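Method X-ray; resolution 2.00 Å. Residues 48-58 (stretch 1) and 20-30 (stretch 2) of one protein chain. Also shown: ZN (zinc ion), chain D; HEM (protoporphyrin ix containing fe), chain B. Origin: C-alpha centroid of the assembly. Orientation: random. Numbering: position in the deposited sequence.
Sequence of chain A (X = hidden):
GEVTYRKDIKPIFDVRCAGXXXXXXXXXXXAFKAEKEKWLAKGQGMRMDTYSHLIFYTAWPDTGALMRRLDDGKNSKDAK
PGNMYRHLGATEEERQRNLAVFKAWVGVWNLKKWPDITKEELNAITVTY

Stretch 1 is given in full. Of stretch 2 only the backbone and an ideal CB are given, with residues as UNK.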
# COMPACT_ATOMS: atom_id res chain seq x y z
N MET A 48 6.63 -4.27 -4.15
CA MET A 48 5.29 -3.76 -4.45
C MET A 48 5.29 -2.91 -5.73
O MET A 48 4.39 -2.14 -5.97
CB MET A 48 4.81 -2.88 -3.29
CG MET A 48 4.51 -3.62 -2.05
SD MET A 48 3.86 -2.52 -0.79
CE MET A 48 4.17 -3.54 0.63
N ASP A 49 6.32 -3.06 -6.55
CA ASP A 49 6.54 -2.13 -7.67
C ASP A 49 5.92 -2.56 -9.01
O ASP A 49 6.29 -2.06 -10.06
CB ASP A 49 8.04 -1.83 -7.85
CG ASP A 49 8.84 -3.03 -8.28
OD1 ASP A 49 8.28 -4.13 -8.44
OD2 ASP A 49 10.04 -2.89 -8.50
N THR A 50 4.99 -3.50 -8.95
CA THR A 50 4.15 -3.84 -10.08
C THR A 50 2.71 -3.83 -9.59
O THR A 50 2.47 -3.87 -8.38
CB THR A 50 4.46 -5.26 -10.68
OG1 THR A 50 3.83 -6.29 -9.89
CG2 THR A 50 6.00 -5.51 -10.82
N TYR A 51 1.76 -3.73 -10.51
CA TYR A 51 0.35 -3.72 -10.14
C TYR A 51 -0.06 -5.00 -9.39
O TYR A 51 -0.64 -4.92 -8.31
CB TYR A 51 -0.49 -3.54 -11.39
CG TYR A 51 -1.97 -3.71 -11.22
CD1 TYR A 51 -2.76 -2.68 -10.72
CD2 TYR A 51 -2.60 -4.90 -11.58
CE1 TYR A 51 -4.12 -2.83 -10.58
CE2 TYR A 51 -4.00 -5.05 -11.44
CZ TYR A 51 -4.73 -3.99 -10.95
OH TYR A 51 -6.11 -4.11 -10.79
N SER A 52 0.29 -6.18 -9.90
CA SER A 52 -0.07 -7.43 -9.17
C SER A 52 0.62 -7.50 -7.81
O SER A 52 0.06 -8.01 -6.85
CB SER A 52 0.25 -8.69 -9.98
OG SER A 52 -0.55 -8.73 -11.13
N HIS A 53 1.82 -6.96 -7.71
CA HIS A 53 2.51 -7.01 -6.43
C HIS A 53 1.88 -6.09 -5.41
O HIS A 53 1.83 -6.44 -4.23
CB HIS A 53 4.02 -6.77 -6.57
CG HIS A 53 4.77 -7.97 -7.06
ND1 HIS A 53 5.00 -8.22 -8.40
CD2 HIS A 53 5.30 -9.02 -6.38
CE1 HIS A 53 5.67 -9.35 -8.52
NE2 HIS A 53 5.87 -9.85 -7.31
N LEU A 54 1.31 -4.97 -5.87
CA LEU A 54 0.69 -4.00 -4.96
C LEU A 54 -0.72 -4.39 -4.49
O LEU A 54 -1.02 -4.29 -3.29
CB LEU A 54 0.66 -2.60 -5.59
CG LEU A 54 0.20 -1.44 -4.68
CD1 LEU A 54 1.08 -1.18 -3.44
CD2 LEU A 54 0.13 -0.21 -5.55
N ILE A 55 -1.56 -4.85 -5.42
CA ILE A 55 -2.93 -5.26 -5.06
C ILE A 55 -3.02 -6.47 -4.09
O ILE A 55 -4.06 -6.68 -3.45
CB ILE A 55 -3.80 -5.48 -6.30
CG1 ILE A 55 -3.42 -6.77 -7.03
CG2 ILE A 55 -3.72 -4.24 -7.22
CD1 ILE A 55 -4.46 -7.23 -8.01
N PHE A 56 -1.90 -7.20 -3.96
CA PHE A 56 -1.72 -8.24 -2.93
C PHE A 56 -2.12 -7.71 -1.53
O PHE A 56 -2.66 -8.46 -0.68
CB PHE A 56 -0.24 -8.70 -2.95
CG PHE A 56 0.10 -9.84 -2.01
CD1 PHE A 56 0.40 -9.59 -0.66
CD2 PHE A 56 0.19 -11.14 -2.47
CE1 PHE A 56 0.74 -10.61 0.18
CE2 PHE A 56 0.53 -12.18 -1.61
CZ PHE A 56 0.80 -11.90 -0.29
N TYR A 57 -1.87 -6.42 -1.34
CA TYR A 57 -2.03 -5.74 -0.06
C TYR A 57 -3.34 -4.96 0.05
O TYR A 57 -3.52 -4.16 0.96
CB TYR A 57 -0.83 -4.81 0.13
CG TYR A 57 0.44 -5.61 0.14
CD1 TYR A 57 0.88 -6.23 1.31
CD2 TYR A 57 1.19 -5.80 -1.04
CE1 TYR A 57 2.04 -7.00 1.33
CE2 TYR A 57 2.35 -6.57 -1.03
CZ TYR A 57 2.76 -7.17 0.15
OH TYR A 57 3.88 -7.93 0.17
N THR A 58 -4.26 -5.22 -0.86
CA THR A 58 -5.53 -4.51 -0.82
C THR A 58 -6.66 -5.48 -0.46
O THR A 58 -7.02 -5.53 0.69
CB THR A 58 -5.79 -3.69 -2.08
OG1 THR A 58 -5.88 -4.56 -3.21
CG2 THR A 58 -4.66 -2.67 -2.28
N UNK A 20 12.28 1.15 -1.39
CA UNK A 20 12.34 0.11 -0.33
C UNK A 20 11.41 -1.04 -0.68
O UNK A 20 11.29 -2.02 0.06
CB UNK A 20 11.96 0.69 1.03
N UNK A 21 10.69 -0.88 -1.79
CA UNK A 21 9.71 -1.87 -2.19
C UNK A 21 9.86 -2.24 -3.68
O UNK A 21 8.90 -2.66 -4.31
CB UNK A 21 8.30 -1.35 -1.91
N UNK A 22 11.07 -2.09 -4.24
CA UNK A 22 11.32 -2.45 -5.62
C UNK A 22 12.34 -3.54 -5.88
O UNK A 22 12.25 -4.64 -5.35
CB UNK A 22 11.76 -1.19 -6.37
N UNK A 23 13.32 -3.24 -6.73
CA UNK A 23 14.28 -4.26 -7.18
C UNK A 23 15.17 -4.83 -6.08
O UNK A 23 15.68 -5.94 -6.22
CB UNK A 23 15.17 -3.67 -8.27
N UNK A 24 15.36 -4.06 -5.00
CA UNK A 24 16.23 -4.50 -3.91
C UNK A 24 15.49 -5.09 -2.73
O UNK A 24 16.12 -5.44 -1.71
CB UNK A 24 17.08 -3.32 -3.42
N UNK A 25 14.16 -5.18 -2.86
CA UNK A 25 13.30 -5.68 -1.80
C UNK A 25 13.04 -7.17 -2.01
O UNK A 25 13.32 -7.70 -3.10
CB UNK A 25 11.98 -4.90 -1.76
N UNK A 26 12.49 -7.82 -0.99
CA UNK A 26 12.18 -9.24 -1.04
C UNK A 26 11.18 -9.46 -2.18
O UNK A 26 10.30 -8.63 -2.39
CB UNK A 26 11.62 -9.74 0.30
N UNK A 27 11.34 -10.55 -2.95
CA UNK A 27 10.53 -10.72 -4.16
C UNK A 27 9.03 -10.88 -3.87
O UNK A 27 8.22 -10.60 -4.74
CB UNK A 27 11.03 -11.94 -4.94
N UNK A 28 8.69 -11.32 -2.66
CA UNK A 28 7.31 -11.58 -2.30
C UNK A 28 7.22 -11.44 -0.79
O UNK A 28 8.23 -11.53 -0.11
CB UNK A 28 6.85 -12.96 -2.77
N UNK A 29 6.01 -11.26 -0.26
CA UNK A 29 5.78 -11.13 1.18
C UNK A 29 6.42 -12.25 2.01
O UNK A 29 7.14 -11.99 2.97
CB UNK A 29 4.27 -11.10 1.45
N UNK A 30 6.16 -13.50 1.66
CA UNK A 30 6.60 -14.58 2.53
C UNK A 30 8.10 -14.75 2.43
O UNK A 30 8.73 -15.17 3.39
CB UNK A 30 5.89 -15.89 2.18
ZN ZN D . 0.63 -15.39 4.24
CHA HEM B . 6.09 -2.37 4.95
CHB HEM B . 3.57 0.31 1.81
CHC HEM B . 7.36 3.29 1.63
CHD HEM B . 10.06 0.34 4.26
C1A HEM B . 5.07 -1.84 4.18
C2A HEM B . 3.73 -2.36 4.15
C3A HEM B . 3.03 -1.62 3.29
C4A HEM B . 3.90 -0.62 2.75
CMA HEM B . 1.56 -1.81 2.89
CAA HEM B . 3.25 -3.55 5.00
CBA HEM B . 3.41 -4.90 4.31
CGA HEM B . 2.75 -5.94 5.20
O1A HEM B . 1.51 -6.10 5.18
O2A HEM B . 3.47 -6.60 5.95
C1B HEM B . 4.41 1.35 1.48
C2B HEM B . 4.04 2.45 0.64
C3B HEM B . 5.08 3.28 0.59
C4B HEM B . 6.12 2.73 1.42
CMB HEM B . 2.68 2.49 -0.06
CAB HEM B . 5.19 4.61 -0.16
CBB HEM B . 4.18 5.50 0.00
C1C HEM B . 8.42 2.72 2.29
C2C HEM B . 9.73 3.32 2.37
C3C HEM B . 10.50 2.49 3.09
C4C HEM B . 9.67 1.39 3.51
CMC HEM B . 10.10 4.64 1.65
CAC HEM B . 11.99 2.64 3.52
CBC HEM B . 12.53 3.85 3.79
C1D HEM B . 9.24 -0.69 4.65
C2D HEM B . 9.71 -1.82 5.41
C3D HEM B . 8.47 -2.67 5.63
C4D HEM B . 7.39 -1.96 4.98
CMD HEM B . 11.17 -2.07 5.86
CAD HEM B . 8.38 -4.01 6.37
CBD HEM B . 8.41 -3.78 7.88
CGD HEM B . 7.09 -3.18 8.28
O1D HEM B . 6.02 -3.82 8.19
O2D HEM B . 7.11 -2.01 8.71
NA HEM B . 5.14 -0.75 3.34
NB HEM B . 5.67 1.56 1.96
NC HEM B . 8.41 1.55 3.02
ND HEM B . 7.88 -0.79 4.41
FE HEM B . 6.75 0.42 3.10

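At position 20 the ideal CB has nothing of stretch 1 within 5.5 Å, but it points to the heme edge that carries CAC, where a small reactive side chain would suit. The residue is C20; its SG lies 2.2 Å from HEM CAC, too close for a non-bonded contact and in keeping with a thioether link left unmodelled.

Position 21 points toward stretch 1 and sits on one side of the heme, its CB about 5.5 Å from HEM FE. Its carbonyl is already engaged: M48 N donates to the backbone O of 21 at 2.8 Å, nearly straight at 173°. A side chain able to ligate iron, histidine or methionine, would fit here. It is H21, whose NE2 binds HEM FE at 2.0 Å. M48 SD lies over one face of the imidazole, 4.2 Å from the ring centroid, and M48 CE comes within 3.6 Å of H21 CE1, so the methionine packs against the ligand.

At position 22 an ideal CB would lie only 3.2 Å from D49 OD2, and phi/psi of -118/-126 is strained for most residues. Both favour glycine, and G22 is found, its CA 3.2 Å from D49 OD2. It opens a type I turn closed by N of 25 donating to G22 O at 3.2 Å.

Positions 23 and 24, within the turn, ask little of stretch 1; many small or polar residues would do, and A23 and D24 occupy them. Position 25 points toward stretch 1 but reaches nothing within 5.5 Å, so a small apolar side chain is enough: A25. Position 26, also out of reach, would take many residues: A26.

At position 27 CB points away, and phi of -64° permits proline among many others. P27 has the ring; its O lies 3.6 Å from H53 NE2.

Position 28 points sideways, yet a long side chain could reach the imidazole of H53, so an acceptor such as glutamate or glutamine would suit. E28 bends back with chi1 and chi2 both m, and H53 NE2 donates to E28 OE2 at 2.9 Å, near the imidazole plane. E28 also holds the N-cap position before the next helix.

At position 29 the ideal CB points toward stretch 1, 3.4 Å from Y57 OH and 3.8 Å from F56 CE1. This aromatic surface would welcome a leucine, methionine or aromatic residue. Y29 packs its CB against F56 CE1 (3.8 Å), while its CD1 lies 4.2 Å from Y57 CE1 and its CE1 3.2 Å from HEM O2A.

Position 30 meets no atom of stretch 1 at CB, but the zinc lies within reach of a histidine or, at a stretch, an extended glutamate. H30 NE2 binds ZN at 2.0 Å.

Stretch 2, residues 20-30: CHGADAAPEYH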
# COMPACT_ATOMS: atom_id res chain seq x y z
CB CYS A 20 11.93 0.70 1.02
SG CYS A 20 12.88 2.09 1.56
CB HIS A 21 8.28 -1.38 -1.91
CG HIS A 21 7.92 -1.28 -0.46
ND1 HIS A 21 7.68 -2.38 0.33
CD2 HIS A 21 7.70 -0.21 0.33
CE1 HIS A 21 7.34 -1.99 1.54
NE2 HIS A 21 7.34 -0.67 1.57
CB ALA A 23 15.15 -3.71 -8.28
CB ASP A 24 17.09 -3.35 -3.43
CG ASP A 24 18.10 -2.92 -4.48
OD1 ASP A 24 18.75 -3.81 -5.08
OD2 ASP A 24 18.21 -1.71 -4.74
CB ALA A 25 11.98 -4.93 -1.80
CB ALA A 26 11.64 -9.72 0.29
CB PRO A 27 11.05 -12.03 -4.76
CG PRO A 27 12.27 -12.38 -4.01
CD PRO A 27 12.28 -11.66 -2.74
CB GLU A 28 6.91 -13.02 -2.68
CG GLU A 28 6.92 -13.37 -4.17
CD GLU A 28 5.90 -12.59 -5.04
OE1 GLU A 28 4.91 -12.03 -4.51
OE2 GLU A 28 6.12 -12.55 -6.28
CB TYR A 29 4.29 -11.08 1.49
CG TYR A 29 4.07 -10.88 2.95
CD1 TYR A 29 4.40 -9.67 3.55
CD2 TYR A 29 3.65 -11.93 3.77
CE1 TYR A 29 4.28 -9.49 4.90
CE2 TYR A 29 3.52 -11.75 5.16
CZ TYR A 29 3.83 -10.53 5.71
OH TYR A 29 3.72 -10.31 7.07
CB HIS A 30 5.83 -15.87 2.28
CG HIS A 30 4.56 -15.96 3.07
ND1 HIS A 30 4.54 -16.41 4.38
CD2 HIS A 30 3.29 -15.61 2.78
CE1 HIS A 30 3.31 -16.36 4.84
NE2 HIS A 30 2.53 -15.88 3.89
O HOH W 1 -0.18 -15.21 2.35
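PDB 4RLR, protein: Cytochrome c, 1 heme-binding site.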